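Local coordinates for TetR transcriptional regulator (Chloroflexus aurantiacus, PDB 3QBM), which probably binds DNA through an N-terminal helix-turn-helix domain and regulates transcription, at residues T8-F20 and H47-Y61. Numbering follows the deposited sequence.
Sequences TRERVVAQAAALF and HFESKEQLALAAFDY
V13 and A58 lock the two helices together by knobs-into-holes packing: V13 sits among L54, A57, A58 and Y61, while A58 fits among V13, A16, A17 and F20. The axes of segments 8-20 and 51-61 pass 8.1 Å apart at -86°, and small residues permit this close crossing, with the CA atoms of A17 and A58 only 4.7 Å apart. V13 divides its branches: CG1, anti to the backbone N (chi1 162°), reaches Y61 CB at 3.3 Å, whereas CG2 meets A57 CB and the ring of F48, 3.4 Å from its CZ. L54 CD1 covers one face of that ring over its centre and also touches A16 CB.

Two more rings complete the apolar interface. Y61 lays a ring face under A14, a CH-pi contact with CA 3.8 Å from the ring centroid; its OH is hydrogen-bonded to K65 NZ. Replacing Y61 by an alanine is likely to uncover A14 and A17 and to take from K65 its hydroxyl partner. F20 turns its edge to A58 CB and stacks on Y25.

Polar contact is slight. The R9 guanidinium lies over F48 CE1 with planes 34° apart, and its NH1 makes a weak, bent hydrogen bond to H47 O (3.1 Å).

The crossing joins the first helix of the TetR DNA-binding domain to the end of the predicted helix-turn-helix and to helix 51-74, which leads into the C-terminal domain. With one weak hydrogen bond across it, the junction depends mainly on the shape fit of V13, A58 and the rings.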
loop_
_atom_site.group_PDB
_atom_site.type_symbol
_atom_site.label_atom_id
_atom_site.label_comp_id
_atom_site.label_asym_id
_atom_site.label_seq_id
_atom_site.Cartn_x
_atom_site.Cartn_y
_atom_site.Cartn_z
ATOM N N THR A 8 7.651 -26.872 -17.212
ATOM C CA THR A 8 8.242 -25.672 -17.793
ATOM C C THR A 8 7.355 -24.448 -17.491
ATOM O O THR A 8 7.871 -23.399 -17.102
ATOM C CB THR A 8 8.431 -25.828 -19.314
ATOM O OG1 THR A 8 9.305 -26.940 -19.577
ATOM C CG2 THR A 8 8.998 -24.539 -19.926
ATOM N N ARG A 9 6.036 -24.591 -17.660
ATOM C CA ARG A 9 5.067 -23.509 -17.335
ATOM C C ARG A 9 5.208 -23.070 -15.894
ATOM O O ARG A 9 5.314 -21.881 -15.628
ATOM C CB ARG A 9 3.606 -23.936 -17.548
ATOM C CG ARG A 9 3.030 -23.697 -18.933
ATOM C CD ARG A 9 1.557 -24.156 -19.031
ATOM N NE ARG A 9 0.715 -23.507 -18.013
ATOM C CZ ARG A 9 -0.119 -22.482 -18.218
ATOM N NH1 ARG A 9 -0.286 -21.949 -19.432
ATOM N NH2 ARG A 9 -0.807 -21.988 -17.187
ATOM N N GLU A 10 5.182 -24.025 -14.964
ATOM C CA GLU A 10 5.374 -23.735 -13.529
ATOM C C GLU A 10 6.623 -22.889 -13.255
ATOM O O GLU A 10 6.570 -21.912 -12.501
ATOM C CB GLU A 10 5.455 -25.027 -12.697
ATOM C CG GLU A 10 4.106 -25.708 -12.521
ATOM C CD GLU A 10 4.187 -27.144 -11.994
ATOM O OE1 GLU A 10 5.280 -27.773 -12.018
ATOM O OE2 GLU A 10 3.119 -27.648 -11.572
ATOM N N ARG A 11 7.744 -23.284 -13.844
ATOM C CA ARG A 11 8.998 -22.542 -13.703
ATOM C C ARG A 11 8.909 -21.129 -14.262
ATOM O O ARG A 11 9.384 -20.180 -13.650
ATOM C CB ARG A 11 10.144 -23.263 -14.423
ATOM C CG ARG A 11 10.561 -24.624 -13.872
ATOM C CD ARG A 11 11.578 -25.267 -14.834
ATOM N NE ARG A 11 12.480 -26.228 -14.185
ATOM C CZ ARG A 11 12.246 -27.534 -14.030
ATOM N NH1 ARG A 11 11.131 -28.105 -14.495
ATOM N NH2 ARG A 11 13.150 -28.284 -13.402
ATOM N N VAL A 12 8.326 -20.972 -15.440
ATOM C CA VAL A 12 8.231 -19.642 -16.020
ATOM C C VAL A 12 7.359 -18.747 -15.142
ATOM O O VAL A 12 7.753 -17.646 -14.821
ATOM C CB VAL A 12 7.707 -19.672 -17.470
ATOM C CG1 VAL A 12 7.567 -18.256 -18.004
ATOM C CG2 VAL A 12 8.663 -20.483 -18.345
ATOM N N VAL A 13 6.182 -19.244 -14.756
ATOM C CA VAL A 13 5.251 -18.472 -13.948
ATOM C C VAL A 13 5.917 -18.040 -12.647
ATOM O O VAL A 13 5.769 -16.891 -12.229
ATOM C CB VAL A 13 3.941 -19.261 -13.656
ATOM C CG1 VAL A 13 3.214 -18.661 -12.520
ATOM C CG2 VAL A 13 3.046 -19.316 -14.894
ATOM N N ALA A 14 6.664 -18.943 -12.014
ATOM C CA ALA A 14 7.354 -18.630 -10.739
ATOM C C ALA A 14 8.402 -17.525 -10.940
ATOM O O ALA A 14 8.498 -16.587 -10.160
ATOM C CB ALA A 14 7.989 -19.878 -10.114
ATOM N N GLN A 15 9.182 -17.624 -11.996
ATOM C CA GLN A 15 10.183 -16.578 -12.274
ATOM C C GLN A 15 9.549 -15.240 -12.688
ATOM O O GLN A 15 10.035 -14.163 -12.313
ATOM C CB GLN A 15 11.140 -17.042 -13.365
ATOM C CG GLN A 15 11.932 -18.314 -13.002
ATOM C CD GLN A 15 12.855 -18.116 -11.815
ATOM O OE1 GLN A 15 13.383 -17.024 -11.582
ATOM N NE2 GLN A 15 13.049 -19.185 -11.051
ATOM N N ALA A 16 8.486 -15.306 -13.489
ATOM C CA ALA A 16 7.784 -14.077 -13.910
ATOM C C ALA A 16 7.259 -13.367 -12.667
ATOM O O ALA A 16 7.426 -12.155 -12.520
ATOM C CB ALA A 16 6.647 -14.390 -14.841
ATOM N N ALA A 17 6.662 -14.137 -11.760
ATOM C CA ALA A 17 6.088 -13.564 -10.530
ATOM C C ALA A 17 7.102 -12.770 -9.745
ATOM O O ALA A 17 6.808 -11.660 -9.282
ATOM C CB ALA A 17 5.442 -14.654 -9.617
ATOM N N ALA A 18 8.304 -13.311 -9.597
ATOM C CA ALA A 18 9.343 -12.628 -8.815
ATOM C C ALA A 18 9.759 -11.343 -9.486
ATOM O O ALA A 18 9.925 -10.322 -8.823
ATOM C CB ALA A 18 10.556 -13.539 -8.579
ATOM N N LEU A 19 9.893 -11.349 -10.822
ATOM C CA LEU A 19 10.262 -10.132 -11.507
ATOM C C LEU A 19 9.146 -9.073 -11.427
ATOM O O LEU A 19 9.420 -7.882 -11.245
ATOM C CB LEU A 19 10.584 -10.408 -12.985
ATOM C CG LEU A 19 11.888 -11.186 -13.244
ATOM C CD1 LEU A 19 11.943 -11.751 -14.683
ATOM C CD2 LEU A 19 13.086 -10.289 -12.992
ATOM N N PHE A 20 7.901 -9.501 -11.640
ATOM C CA PHE A 20 6.779 -8.560 -11.642
ATOM C C PHE A 20 6.612 -7.940 -10.243
ATOM O O PHE A 20 6.184 -6.803 -10.104
ATOM C CB PHE A 20 5.451 -9.242 -11.988
ATOM C CG PHE A 20 5.324 -9.725 -13.391
ATOM C CD1 PHE A 20 5.656 -8.928 -14.466
ATOM C CD2 PHE A 20 4.737 -10.962 -13.651
ATOM C CE1 PHE A 20 5.478 -9.371 -15.752
ATOM C CE2 PHE A 20 4.550 -11.393 -14.938
ATOM C CZ PHE A 20 4.921 -10.619 -15.979
ATOM N N HIS A 47 4.062 -21.663 -24.289
ATOM C CA HIS A 47 3.242 -21.985 -23.109
ATOM C C HIS A 47 2.214 -20.938 -22.730
ATOM O O HIS A 47 1.258 -21.257 -22.024
ATOM C CB HIS A 47 4.157 -22.287 -21.925
ATOM C CG HIS A 47 5.028 -23.474 -22.169
ATOM N ND1 HIS A 47 4.530 -24.763 -22.214
ATOM C CD2 HIS A 47 6.343 -23.568 -22.481
ATOM C CE1 HIS A 47 5.508 -25.599 -22.515
ATOM N NE2 HIS A 47 6.616 -24.900 -22.690
ATOM N N PHE A 48 2.419 -19.692 -23.179
ATOM C CA PHE A 48 1.509 -18.581 -22.859
ATOM C C PHE A 48 1.219 -17.870 -24.150
ATOM O O PHE A 48 2.081 -17.746 -25.011
ATOM C CB PHE A 48 2.125 -17.628 -21.827
ATOM C CG PHE A 48 2.503 -18.320 -20.552
ATOM C CD1 PHE A 48 1.553 -18.550 -19.576
ATOM C CD2 PHE A 48 3.773 -18.831 -20.375
ATOM C CE1 PHE A 48 1.870 -19.239 -18.426
ATOM C CE2 PHE A 48 4.102 -19.522 -19.229
ATOM C CZ PHE A 48 3.149 -19.717 -18.238
ATOM N N GLU A 49 -0.013 -17.445 -24.314
ATOM C CA GLU A 49 -0.372 -16.802 -25.532
ATOM C C GLU A 49 0.129 -15.369 -25.606
ATOM O O GLU A 49 0.307 -14.836 -26.688
ATOM C CB GLU A 49 -1.867 -16.915 -25.758
ATOM C CG GLU A 49 -2.181 -18.234 -26.499
ATOM C CD GLU A 49 -3.661 -18.554 -26.562
ATOM O OE1 GLU A 49 -4.443 -17.909 -25.811
ATOM O OE2 GLU A 49 -4.029 -19.462 -27.353
ATOM N N SER A 50 0.384 -14.766 -24.450
ATOM C CA SER A 50 0.790 -13.369 -24.405
ATOM C C SER A 50 1.420 -13.044 -23.057
ATOM O O SER A 50 1.318 -13.805 -22.105
ATOM C CB SER A 50 -0.430 -12.468 -24.607
ATOM O OG SER A 50 -1.285 -12.543 -23.473
ATOM N N LYS A 51 2.043 -11.879 -22.989
ATOM C CA LYS A 51 2.560 -11.358 -21.720
ATOM C C LYS A 51 1.425 -11.177 -20.699
ATOM O O LYS A 51 1.603 -11.426 -19.483
ATOM C CB LYS A 51 3.266 -10.014 -21.963
ATOM C CG LYS A 51 4.058 -9.555 -20.762
ATOM C CD LYS A 51 4.590 -8.192 -20.917
ATOM C CE LYS A 51 5.091 -7.668 -19.564
ATOM N NZ LYS A 51 5.445 -6.261 -19.703
ATOM N N GLU A 52 0.248 -10.787 -21.194
ATOM C CA GLU A 52 -0.926 -10.576 -20.338
ATOM C C GLU A 52 -1.359 -11.874 -19.652
ATOM O O GLU A 52 -1.560 -11.893 -18.440
ATOM C CB GLU A 52 -2.096 -9.962 -21.122
ATOM C CG GLU A 52 -1.905 -8.468 -21.565
ATOM C CD GLU A 52 -0.784 -8.223 -22.596
ATOM O OE1 GLU A 52 -0.502 -9.088 -23.455
ATOM O OE2 GLU A 52 -0.170 -7.129 -22.546
ATOM N N GLN A 53 -1.463 -12.956 -20.412
ATOM C CA GLN A 53 -1.869 -14.241 -19.860
ATOM C C GLN A 53 -0.809 -14.703 -18.881
ATOM O O GLN A 53 -1.144 -15.197 -17.780
ATOM C CB GLN A 53 -2.097 -15.285 -20.972
ATOM C CG GLN A 53 -2.752 -16.584 -20.513
ATOM C CD GLN A 53 -2.731 -17.653 -21.603
ATOM O OE1 GLN A 53 -1.668 -18.127 -21.985
ATOM N NE2 GLN A 53 -3.904 -18.037 -22.101
ATOM N N LEU A 54 0.465 -14.489 -19.228
ATOM C CA LEU A 54 1.574 -14.863 -18.330
ATOM C C LEU A 54 1.464 -14.082 -17.020
ATOM O O LEU A 54 1.544 -14.666 -15.934
ATOM C CB LEU A 54 2.946 -14.639 -18.987
ATOM C CG LEU A 54 4.210 -14.728 -18.107
ATOM C CD1 LEU A 54 4.252 -16.001 -17.253
ATOM C CD2 LEU A 54 5.455 -14.628 -18.932
ATOM N N ALA A 55 1.215 -12.776 -17.120
ATOM C CA ALA A 55 1.049 -11.944 -15.937
ATOM C C ALA A 55 -0.048 -12.488 -15.005
ATOM O O ALA A 55 0.102 -12.518 -13.774
ATOM C CB ALA A 55 0.737 -10.504 -16.373
ATOM N N LEU A 56 -1.175 -12.891 -15.584
ATOM C CA LEU A 56 -2.294 -13.468 -14.824
ATOM C C LEU A 56 -1.914 -14.764 -14.159
ATOM O O LEU A 56 -2.254 -15.005 -12.991
ATOM C CB LEU A 56 -3.530 -13.685 -15.693
ATOM C CG LEU A 56 -4.230 -12.447 -16.254
ATOM C CD1 LEU A 56 -5.321 -12.835 -17.263
ATOM C CD2 LEU A 56 -4.777 -11.517 -15.112
ATOM N N ALA A 57 -1.195 -15.615 -14.883
ATOM C CA ALA A 57 -0.761 -16.880 -14.307
ATOM C C ALA A 57 0.256 -16.633 -13.186
ATOM O O ALA A 57 0.187 -17.286 -12.140
ATOM C CB ALA A 57 -0.193 -17.766 -15.374
ATOM N N ALA A 58 1.156 -15.667 -13.402
ATOM C CA ALA A 58 2.168 -15.247 -12.416
ATOM C C ALA A 58 1.509 -14.706 -11.151
ATOM O O ALA A 58 2.000 -14.983 -10.049
ATOM C CB ALA A 58 3.135 -14.193 -12.999
ATOM N N PHE A 59 0.422 -13.934 -11.278
ATOM C CA PHE A 59 -0.294 -13.508 -10.075
ATOM C C PHE A 59 -0.955 -14.694 -9.350
ATOM O O PHE A 59 -0.850 -14.820 -8.118
ATOM C CB PHE A 59 -1.370 -12.476 -10.339
ATOM C CG PHE A 59 -2.044 -12.006 -9.078
ATOM C CD1 PHE A 59 -1.474 -11.009 -8.327
ATOM C CD2 PHE A 59 -3.195 -12.637 -8.599
ATOM C CE1 PHE A 59 -2.052 -10.620 -7.119
ATOM C CE2 PHE A 59 -3.783 -12.250 -7.405
ATOM C CZ PHE A 59 -3.231 -11.251 -6.681
ATOM N N ASP A 60 -1.660 -15.539 -10.095
ATOM C CA ASP A 60 -2.327 -16.716 -9.497
ATOM C C ASP A 60 -1.324 -17.524 -8.680
ATOM O O ASP A 60 -1.653 -18.063 -7.619
ATOM C CB ASP A 60 -2.983 -17.584 -10.579
ATOM C CG ASP A 60 -4.190 -16.932 -11.172
ATOM O OD1 ASP A 60 -4.697 -15.918 -10.624
ATOM O OD2 ASP A 60 -4.618 -17.380 -12.245
ATOM N N TYR A 61 -0.082 -17.539 -9.144
ATOM C CA TYR A 61 1.001 -18.234 -8.477
ATOM C C TYR A 61 1.417 -17.538 -7.194
ATOM O O TYR A 61 1.679 -18.192 -6.172
ATOM C CB TYR A 61 2.189 -18.327 -9.406
ATOM C CG TYR A 61 3.463 -18.695 -8.729
ATOM C CD1 TYR A 61 3.807 -20.033 -8.525
ATOM C CD2 TYR A 61 4.347 -17.720 -8.313
ATOM C CE1 TYR A 61 4.987 -20.373 -7.890
ATOM C CE2 TYR A 61 5.536 -18.050 -7.669
ATOM C CZ TYR A 61 5.848 -19.383 -7.471
ATOM O OH TYR A 61 7.023 -19.723 -6.843
#